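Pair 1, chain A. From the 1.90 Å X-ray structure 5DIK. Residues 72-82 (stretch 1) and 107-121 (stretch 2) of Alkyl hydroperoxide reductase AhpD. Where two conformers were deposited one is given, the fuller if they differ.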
# COMPACT_ATOMS: atom_id res chain seq x y z
N CYS A 72 -2.41 6.21 -13.68
CA CYS A 72 -3.34 7.14 -13.08
C CYS A 72 -2.80 8.56 -13.15
O CYS A 72 -3.52 9.50 -13.45
CB CYS A 72 -3.52 6.80 -11.60
SG CYS A 72 -3.92 5.06 -11.27
N ILE A 73 -1.50 8.69 -12.89
CA ILE A 73 -0.87 10.03 -12.92
C ILE A 73 -1.01 10.64 -14.34
O ILE A 73 -1.39 11.82 -14.49
CB ILE A 73 0.60 9.98 -12.45
CG1 ILE A 73 0.63 9.78 -10.93
CG2 ILE A 73 1.34 11.29 -12.77
CD1 ILE A 73 2.00 9.41 -10.39
N GLY A 74 -0.75 9.82 -15.34
CA GLY A 74 -0.87 10.24 -16.73
C GLY A 74 -2.27 10.67 -17.10
O GLY A 74 -2.48 11.77 -17.61
N PHE A 75 -3.25 9.82 -16.83
CA PHE A 75 -4.63 10.14 -17.16
C PHE A 75 -5.16 11.34 -16.42
O PHE A 75 -5.81 12.20 -17.04
CB PHE A 75 -5.58 8.95 -16.96
CG PHE A 75 -5.48 7.90 -18.04
CD1 PHE A 75 -5.92 8.16 -19.34
CD2 PHE A 75 -4.98 6.63 -17.76
CE1 PHE A 75 -5.82 7.19 -20.35
CE2 PHE A 75 -4.87 5.67 -18.76
CZ PHE A 75 -5.31 5.93 -20.06
N HIS A 76 -4.93 11.42 -15.10
CA HIS A 76 -5.44 12.54 -14.34
C HIS A 76 -4.74 13.87 -14.67
O HIS A 76 -5.38 14.92 -14.62
CB HIS A 76 -5.46 12.23 -12.84
CG HIS A 76 -6.40 11.11 -12.52
ND1 HIS A 76 -7.75 11.17 -12.84
CD2 HIS A 76 -6.19 9.88 -12.02
CE1 HIS A 76 -8.33 10.03 -12.51
NE2 HIS A 76 -7.41 9.24 -11.99
N SER A 77 -3.46 13.81 -15.04
CA SER A 77 -2.73 14.99 -15.58
C SER A 77 -3.39 15.57 -16.82
O SER A 77 -3.60 16.77 -16.95
CB SER A 77 -1.31 14.59 -15.98
OG SER A 77 -0.53 14.63 -14.83
N GLN A 78 -3.70 14.67 -17.73
CA GLN A 78 -4.34 15.02 -18.99
C GLN A 78 -5.70 15.68 -18.75
O GLN A 78 -6.02 16.73 -19.33
CB GLN A 78 -4.44 13.76 -19.83
CG GLN A 78 -4.99 13.92 -21.21
CD GLN A 78 -4.95 12.61 -21.96
OE1 GLN A 78 -5.36 11.56 -21.45
NE2 GLN A 78 -4.42 12.64 -23.18
N THR A 79 -6.49 15.09 -17.87
CA THR A 79 -7.77 15.67 -17.50
C THR A 79 -7.60 17.05 -16.81
O THR A 79 -8.38 17.96 -17.06
CB THR A 79 -8.55 14.68 -16.60
OG1 THR A 79 -8.70 13.46 -17.30
CG2 THR A 79 -9.91 15.20 -16.26
N LEU A 80 -6.62 17.19 -15.92
CA LEU A 80 -6.41 18.48 -15.25
C LEU A 80 -6.11 19.60 -16.27
O LEU A 80 -6.61 20.72 -16.13
CB LEU A 80 -5.27 18.41 -14.26
CG LEU A 80 -5.57 17.72 -12.93
CD1 LEU A 80 -4.27 17.66 -12.16
CD2 LEU A 80 -6.63 18.42 -12.12
N VAL A 81 -5.32 19.28 -17.28
CA VAL A 81 -5.06 20.24 -18.36
C VAL A 81 -6.37 20.58 -19.08
O VAL A 81 -6.71 21.76 -19.26
CB VAL A 81 -4.03 19.71 -19.34
CG1 VAL A 81 -3.95 20.60 -20.59
CG2 VAL A 81 -2.69 19.61 -18.65
N LYS A 82 -7.14 19.57 -19.43
CA LYS A 82 -8.46 19.79 -20.02
C LYS A 82 -9.39 20.65 -19.17
O LYS A 82 -10.13 21.48 -19.69
CB LYS A 82 -9.13 18.46 -20.34
CG LYS A 82 -10.41 18.61 -21.15
CD LYS A 82 -11.08 17.27 -21.36
CE LYS A 82 -12.36 17.45 -22.18
NZ LYS A 82 -12.97 16.14 -22.52
N MET A 107 8.78 11.54 -4.80
CA MET A 107 9.20 10.92 -6.07
C MET A 107 8.10 10.87 -7.14
O MET A 107 8.32 11.20 -8.31
CB MET A 107 9.70 9.49 -5.87
CG MET A 107 10.81 9.32 -4.84
SD MET A 107 12.37 10.17 -5.24
CE MET A 107 12.20 11.72 -4.42
N TYR A 108 6.89 10.49 -6.74
CA TYR A 108 5.77 10.50 -7.66
C TYR A 108 5.21 11.89 -7.94
O TYR A 108 4.57 12.11 -8.98
CB TYR A 108 4.68 9.47 -7.22
CG TYR A 108 5.20 8.09 -7.49
CD1 TYR A 108 5.07 7.51 -8.74
CD2 TYR A 108 5.91 7.38 -6.50
CE1 TYR A 108 5.58 6.26 -9.01
CE2 TYR A 108 6.45 6.15 -6.77
CZ TYR A 108 6.29 5.58 -8.01
OH TYR A 108 6.81 4.33 -8.27
N ALA A 109 5.43 12.83 -7.02
CA ALA A 109 5.02 14.21 -7.31
C ALA A 109 5.85 14.72 -8.47
O ALA A 109 5.34 15.46 -9.32
CB ALA A 109 5.19 15.08 -6.08
N ALA A 110 7.13 14.34 -8.50
CA ALA A 110 7.99 14.68 -9.63
C ALA A 110 7.44 14.13 -10.93
O ALA A 110 7.38 14.84 -11.93
CB ALA A 110 9.41 14.19 -9.40
N GLU A 111 6.99 12.88 -10.92
CA GLU A 111 6.33 12.29 -12.08
C GLU A 111 5.08 13.04 -12.48
O GLU A 111 4.82 13.25 -13.68
CB GLU A 111 5.96 10.81 -11.83
CG GLU A 111 7.15 9.89 -11.69
CD GLU A 111 6.88 8.47 -12.18
OE1 GLU A 111 5.74 8.13 -12.62
OE2 GLU A 111 7.84 7.66 -12.14
N ALA A 112 4.26 13.44 -11.50
CA ALA A 112 3.05 14.19 -11.81
C ALA A 112 3.36 15.56 -12.51
O ALA A 112 2.63 15.99 -13.39
CB ALA A 112 2.23 14.43 -10.57
N LEU A 113 4.39 16.24 -12.05
CA LEU A 113 4.74 17.54 -12.64
C LEU A 113 5.21 17.31 -14.08
O LEU A 113 4.81 18.03 -14.98
CB LEU A 113 5.82 18.23 -11.84
CG LEU A 113 6.20 19.62 -12.38
CD1 LEU A 113 4.99 20.55 -12.42
CD2 LEU A 113 7.29 20.23 -11.54
N GLU A 114 6.02 16.28 -14.30
CA GLU A 114 6.46 15.90 -15.64
C GLU A 114 5.27 15.62 -16.57
O GLU A 114 5.23 16.14 -17.69
CB GLU A 114 7.41 14.70 -15.61
CG GLU A 114 7.91 14.25 -16.98
CD GLU A 114 8.72 12.96 -16.93
OE1 GLU A 114 9.34 12.67 -15.89
OE2 GLU A 114 8.76 12.24 -17.94
N ALA A 115 4.29 14.85 -16.09
CA ALA A 115 3.09 14.55 -16.85
C ALA A 115 2.26 15.79 -17.19
O ALA A 115 1.84 15.96 -18.34
CB ALA A 115 2.21 13.52 -16.12
N PHE A 116 2.03 16.63 -16.19
CA PHE A 116 1.31 17.86 -16.39
C PHE A 116 1.98 18.76 -17.44
O PHE A 116 1.30 19.32 -18.29
CB PHE A 116 1.18 18.61 -15.06
CG PHE A 116 0.31 19.82 -15.12
CD1 PHE A 116 -1.07 19.70 -15.09
CD2 PHE A 116 0.88 21.09 -15.18
CE1 PHE A 116 -1.88 20.83 -15.12
CE2 PHE A 116 0.07 22.22 -15.25
CZ PHE A 116 -1.30 22.09 -15.21
N GLU A 117 3.30 18.86 -17.37
CA GLU A 117 4.05 19.67 -18.34
C GLU A 117 3.95 19.06 -19.73
O GLU A 117 3.78 19.80 -20.72
CB GLU A 117 5.51 19.84 -17.91
CG GLU A 117 5.69 20.78 -16.73
CD GLU A 117 7.15 21.18 -16.45
OE1 GLU A 117 7.35 22.09 -15.63
OE2 GLU A 117 8.09 20.58 -17.03
N GLU A 118 4.07 17.73 -19.83
CA GLU A 118 3.93 17.01 -21.10
C GLU A 118 2.57 17.25 -21.76
O GLU A 118 2.51 17.54 -22.96
CB GLU A 118 4.16 15.51 -20.92
CG GLU A 118 3.93 14.71 -22.19
CD GLU A 118 4.18 13.23 -22.06
OE1 GLU A 118 4.88 12.77 -21.10
OE2 GLU A 118 3.67 12.50 -22.94
N PHE A 119 1.48 17.17 -21.00
CA PHE A 119 0.17 17.36 -21.61
C PHE A 119 -0.22 18.83 -21.77
O PHE A 119 -1.21 19.13 -22.42
CB PHE A 119 -0.92 16.63 -20.81
CG PHE A 119 -0.82 15.14 -20.92
CD1 PHE A 119 -1.04 14.52 -22.14
CD2 PHE A 119 -0.50 14.38 -19.82
CE1 PHE A 119 -0.94 13.15 -22.26
CE2 PHE A 119 -0.41 13.00 -19.92
CZ PHE A 119 -0.63 12.38 -21.13
N SER A 120 0.53 19.73 -21.14
CA SER A 120 0.34 21.18 -21.28
C SER A 120 0.98 21.69 -22.60
O SER A 120 0.65 22.77 -23.04
CB SER A 120 0.95 21.93 -20.10
OG SER A 120 0.22 21.67 -18.90
N LYS A 121 1.90 20.91 -23.16
CA LYS A 121 2.36 21.10 -24.54
C LYS A 121 1.17 20.87 -25.47
O LYS A 121 1.10 21.44 -26.55
CB LYS A 121 3.48 20.12 -24.89
CG LYS A 121 4.90 20.61 -24.59
CD LYS A 121 5.99 19.68 -25.10
CE LYS A 121 6.74 20.21 -26.32
NZ LYS A 121 7.72 19.22 -26.85

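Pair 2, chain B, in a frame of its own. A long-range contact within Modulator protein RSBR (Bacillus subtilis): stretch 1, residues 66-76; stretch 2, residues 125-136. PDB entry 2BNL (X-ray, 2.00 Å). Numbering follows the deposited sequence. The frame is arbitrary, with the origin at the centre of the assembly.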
# COMPACT_ATOMS: atom_id res chain seq x y z
N GLN B 66 -7.24 -15.55 8.91
CA GLN B 66 -6.84 -14.54 9.84
C GLN B 66 -6.95 -13.14 9.19
O GLN B 66 -7.36 -12.14 9.86
CB GLN B 66 -5.46 -14.83 10.32
CG GLN B 66 -5.32 -16.09 11.30
CD GLN B 66 -5.23 -17.41 10.55
OE1 GLN B 66 -5.17 -17.43 9.32
NE2 GLN B 66 -5.15 -18.54 11.32
N ILE B 67 -6.48 -13.05 7.93
CA ILE B 67 -6.60 -11.87 7.10
C ILE B 67 -8.02 -11.40 6.97
O ILE B 67 -8.32 -10.22 7.07
CB ILE B 67 -5.86 -12.04 5.70
CG1 ILE B 67 -4.36 -12.01 5.98
CG2 ILE B 67 -6.14 -10.85 4.82
CD1 ILE B 67 -3.41 -12.32 4.75
N SER B 68 -8.88 -12.33 6.64
CA SER B 68 -10.25 -12.01 6.36
C SER B 68 -10.95 -11.51 7.64
O SER B 68 -11.75 -10.52 7.59
CB SER B 68 -10.95 -13.27 5.84
OG SER B 68 -12.29 -13.20 6.05
N GLU B 69 -10.69 -12.19 8.74
CA GLU B 69 -11.18 -11.74 10.05
C GLU B 69 -10.68 -10.37 10.48
O GLU B 69 -11.47 -9.55 11.04
CB GLU B 69 -10.85 -12.73 11.12
CG GLU B 69 -11.82 -12.54 12.29
CD GLU B 69 -13.22 -13.33 12.21
OE1 GLU B 69 -14.17 -13.10 11.35
OE2 GLU B 69 -13.36 -14.21 13.12
N LEU B 70 -9.38 -10.12 10.30
CA LEU B 70 -8.86 -8.81 10.68
C LEU B 70 -9.55 -7.70 9.85
O LEU B 70 -9.89 -6.63 10.41
CB LEU B 70 -7.37 -8.71 10.51
CG LEU B 70 -6.67 -7.35 10.72
CD1 LEU B 70 -7.01 -6.93 12.03
CD2 LEU B 70 -5.21 -7.49 10.67
N ALA B 71 -9.72 -7.92 8.54
CA ALA B 71 -10.26 -6.88 7.64
C ALA B 71 -11.72 -6.60 7.96
O ALA B 71 -12.15 -5.43 8.02
CB ALA B 71 -10.09 -7.31 6.19
N LEU B 72 -12.48 -7.66 8.17
CA LEU B 72 -13.87 -7.55 8.55
C LEU B 72 -14.10 -6.81 9.86
O LEU B 72 -14.95 -5.94 9.97
CB LEU B 72 -14.49 -8.94 8.63
CG LEU B 72 -15.96 -9.08 8.99
CD1 LEU B 72 -16.86 -8.35 8.07
CD2 LEU B 72 -16.41 -10.51 9.20
N ARG B 73 -13.25 -7.10 10.84
CA ARG B 73 -13.32 -6.39 12.13
C ARG B 73 -13.02 -4.92 11.91
O ARG B 73 -13.71 -4.04 12.48
CB ARG B 73 -12.27 -6.98 13.10
CG ARG B 73 -12.34 -6.58 14.52
CD ARG B 73 -11.10 -7.29 15.35
NE ARG B 73 -10.64 -6.27 16.27
CZ ARG B 73 -9.58 -6.30 17.13
NH1 ARG B 73 -8.70 -7.37 17.17
NH2 ARG B 73 -9.41 -5.17 17.94
N ALA B 74 -11.98 -4.63 11.14
CA ALA B 74 -11.68 -3.24 10.80
C ALA B 74 -12.88 -2.41 10.24
O ALA B 74 -13.19 -1.29 10.69
CB ALA B 74 -10.41 -3.10 9.92
N VAL B 75 -13.52 -2.97 9.25
CA VAL B 75 -14.77 -2.46 8.73
C VAL B 75 -15.77 -2.28 9.84
O VAL B 75 -16.33 -1.16 9.95
CB VAL B 75 -15.34 -3.38 7.64
CG1 VAL B 75 -16.81 -2.87 7.19
CG2 VAL B 75 -14.37 -3.41 6.46
N GLN B 76 -16.00 -3.31 10.64
CA GLN B 76 -17.15 -3.29 11.57
C GLN B 76 -16.98 -2.27 12.68
O GLN B 76 -17.98 -1.74 13.15
CB GLN B 76 -17.47 -4.65 12.11
CG GLN B 76 -17.91 -5.50 10.90
CD GLN B 76 -18.42 -6.86 11.25
OE1 GLN B 76 -19.19 -7.48 10.46
NE2 GLN B 76 -18.00 -7.36 12.37
N THR B 125 -1.59 -5.97 0.81
CA THR B 125 -2.51 -5.92 -0.39
C THR B 125 -3.70 -6.87 -0.20
O THR B 125 -4.81 -6.57 -0.55
CB THR B 125 -1.81 -6.18 -1.70
OG1 THR B 125 -1.28 -7.52 -1.73
CG2 THR B 125 -0.77 -5.14 -2.01
N GLU B 126 -3.45 -7.99 0.41
CA GLU B 126 -4.48 -9.00 0.64
C GLU B 126 -5.42 -8.47 1.75
O GLU B 126 -6.61 -8.69 1.74
CB GLU B 126 -3.83 -10.27 1.12
CG GLU B 126 -4.76 -11.46 1.10
CD GLU B 126 -5.36 -11.71 -0.29
OE1 GLU B 126 -4.58 -11.56 -1.23
OE2 GLU B 126 -6.61 -11.90 -0.39
N ILE B 127 -4.85 -7.89 2.77
CA ILE B 127 -5.71 -7.19 3.72
C ILE B 127 -6.61 -6.12 3.07
O ILE B 127 -7.85 -6.03 3.39
CB ILE B 127 -4.90 -6.64 4.96
CG1 ILE B 127 -4.27 -7.74 5.79
CG2 ILE B 127 -5.79 -5.68 5.82
CD1 ILE B 127 -3.23 -7.25 6.77
N PHE B 128 -6.03 -5.27 2.25
CA PHE B 128 -6.82 -4.23 1.60
C PHE B 128 -7.96 -4.93 0.79
O PHE B 128 -9.10 -4.49 0.77
CB PHE B 128 -5.97 -3.34 0.68
CG PHE B 128 -4.84 -2.63 1.33
CD1 PHE B 128 -4.90 -2.28 2.66
CD2 PHE B 128 -3.78 -2.25 0.62
CE1 PHE B 128 -3.84 -1.62 3.26
CE2 PHE B 128 -2.73 -1.53 1.18
CZ PHE B 128 -2.77 -1.27 2.55
N ASN B 129 -7.58 -5.99 0.05
CA ASN B 129 -8.57 -6.71 -0.77
C ASN B 129 -9.76 -7.19 0.06
O ASN B 129 -10.89 -7.05 -0.32
CB ASN B 129 -7.87 -7.85 -1.49
CG ASN B 129 -8.69 -8.44 -2.63
OD1 ASN B 129 -9.16 -7.74 -3.52
ND2 ASN B 129 -8.88 -9.75 -2.59
N GLN B 130 -9.47 -7.77 1.23
CA GLN B 130 -10.55 -8.38 2.10
C GLN B 130 -11.36 -7.30 2.76
O GLN B 130 -12.54 -7.43 2.92
CB GLN B 130 -9.90 -9.30 3.13
CG GLN B 130 -9.47 -10.61 2.52
CD GLN B 130 -10.63 -11.42 1.85
OE1 GLN B 130 -11.69 -11.59 2.40
NE2 GLN B 130 -10.33 -11.97 0.76
N TYR B 131 -10.72 -6.18 3.00
CA TYR B 131 -11.43 -5.00 3.50
C TYR B 131 -12.54 -4.57 2.51
O TYR B 131 -13.76 -4.37 2.86
CB TYR B 131 -10.43 -3.85 3.71
CG TYR B 131 -11.08 -2.66 4.30
CD1 TYR B 131 -11.03 -2.43 5.69
CD2 TYR B 131 -11.84 -1.83 3.54
CE1 TYR B 131 -11.67 -1.29 6.26
CE2 TYR B 131 -12.49 -0.69 4.10
CZ TYR B 131 -12.37 -0.45 5.46
OH TYR B 131 -13.10 0.61 6.00
N SER B 132 -12.13 -4.39 1.25
CA SER B 132 -13.03 -3.94 0.18
C SER B 132 -14.10 -5.00 -0.08
O SER B 132 -15.27 -4.66 -0.25
CB SER B 132 -12.22 -3.64 -1.14
OG SER B 132 -13.07 -3.09 -2.17
N ILE B 133 -13.70 -6.26 -0.11
CA ILE B 133 -14.60 -7.40 -0.36
C ILE B 133 -15.64 -7.45 0.68
O ILE B 133 -16.76 -7.70 0.35
CB ILE B 133 -13.86 -8.74 -0.53
CG1 ILE B 133 -13.25 -8.81 -1.90
CG2 ILE B 133 -14.78 -9.94 -0.25
CD1 ILE B 133 -12.22 -9.93 -2.06
N SER B 134 -15.33 -7.08 1.92
CA SER B 134 -16.36 -7.10 2.97
C SER B 134 -17.58 -6.27 2.51
O SER B 134 -18.75 -6.55 2.87
CB SER B 134 -15.79 -6.67 4.27
OG SER B 134 -14.88 -7.70 4.71
N TRP B 135 -17.35 -5.31 1.62
CA TRP B 135 -18.46 -4.45 1.10
C TRP B 135 -19.08 -4.98 -0.20
O TRP B 135 -20.31 -5.09 -0.27
CB TRP B 135 -17.98 -3.05 0.90
CG TRP B 135 -17.69 -2.29 2.19
CD1 TRP B 135 -16.44 -1.83 2.64
CD2 TRP B 135 -18.66 -1.87 3.18
NE1 TRP B 135 -16.61 -1.06 3.79
CE2 TRP B 135 -17.96 -1.08 4.15
CE3 TRP B 135 -20.05 -1.95 3.27
CZ2 TRP B 135 -18.64 -0.47 5.28
CZ3 TRP B 135 -20.73 -1.31 4.39
CH2 TRP B 135 -20.01 -0.61 5.37
N GLU B 136 -18.22 -5.33 -1.17
CA GLU B 136 -18.62 -5.97 -2.45
C GLU B 136 -19.57 -7.17 -2.13
O GLU B 136 -19.15 -8.07 -1.38
CB GLU B 136 -17.43 -6.51 -3.28
CG GLU B 136 -16.51 -5.53 -3.95
CD GLU B 136 -15.91 -6.11 -5.32
OE1 GLU B 136 -16.40 -7.23 -5.64
OE2 GLU B 136 -15.05 -5.46 -6.09
O HOH W 1 -13.30 -10.08 5.34

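In both pairs two helices pack across each other at a steep angle, with signed crossing angles of -47° in pair 1 and -55° in pair 2 and axes that approach to 8.5 and 8.1 Å. Fourteen central residues superpose with an RMSD of 0.4 Å. The buried surface is also similar, 542 Å² in pair 1 and 585 Å² in pair 2, and no direct hydrogen bond links the helices in either case, so both contacts rest mainly on the fit of side chains.

The closest CA-CA approach falls at the same place. Ser A77 CA lies 5.0 Å from Phe A116 CA, and at the matching positions Ala B71 CA lies 4.7 Å from Tyr B131 CA. A small residue that points toward the partner helix allows this proximity. Ala B71 meets the partner backbone directly, its CB 3.4 Å from Tyr B131 N. Ser A77 carries a hydroxyl in the same site, but the group is turned to its own helix, where OG donates a hydrogen bond to Ile A73 O at 3.0 Å. Its polarity is thus satisfied locally while Ser A77 OG packs 3.2 Å from Ala A115 CB.

Two positions on the first helix are nearly unchanged. Ile A73 and Ile B67 share the m,t rotamer, yet the matched residues they pack against differ: Ala A112 and Ala A115 in pair 1, Ile B127 and Gln B130 in pair 2. Ile A73 CG2 lies 3.5 Å from Ala A112 CA; the small alanine lets the isoleucine reach the backbone. Ala A112 is matched by Ile B127; Ile B67 CG2 packs on Ile B127 CG1 at 3.8 Å and, at the same distance, on Glu B126 O. Val A81 and Val B75 also coincide, both in the t rotamer, and each packs against an aromatic ring at the matched Phe A116 and Tyr B131. Val A81 CG2 approaches Phe A116 CE1 at 3.8 Å, whereas Val B75 CG2 lies over the face of the tyrosine, 3.6 Å from the centroid of the Tyr B131 ring, in a CH-pi contact.

The sharpest divergence is at Phe A119 and Ser B134. The phenylalanine, which has the largest covered area in pair 1, fits among Gly A74, Ser A77, Gln A78 and Val A81. Gln A78 CB stands 3.9 Å from the centroid of the Phe A119 ring, almost on its normal, and Gly A74 O lies 3.3 Å from Phe A119 CE2. In pair 2 the glycine position is Ser B68 and the aromatic position is the short Ser B134. A water bridges them, donating to Ser B68 O at 2.8 Å and to Ser B134 OG at 2.9 Å. Pair 2 has larger side chains at two other positions, Gln B130 for Ala A115 and Ile B127 for Ala A112. Gln B130 CB lies 3.7 Å from Ala B71 CB, and Gln B130 CG lies 4.1 Å from Ile B67 CG2. The same backbone frame therefore holds an aromatic ring at Phe A119 in pair 1, and in pair 2 a serine joined by water to Ser B68 O, with those larger residues nearby.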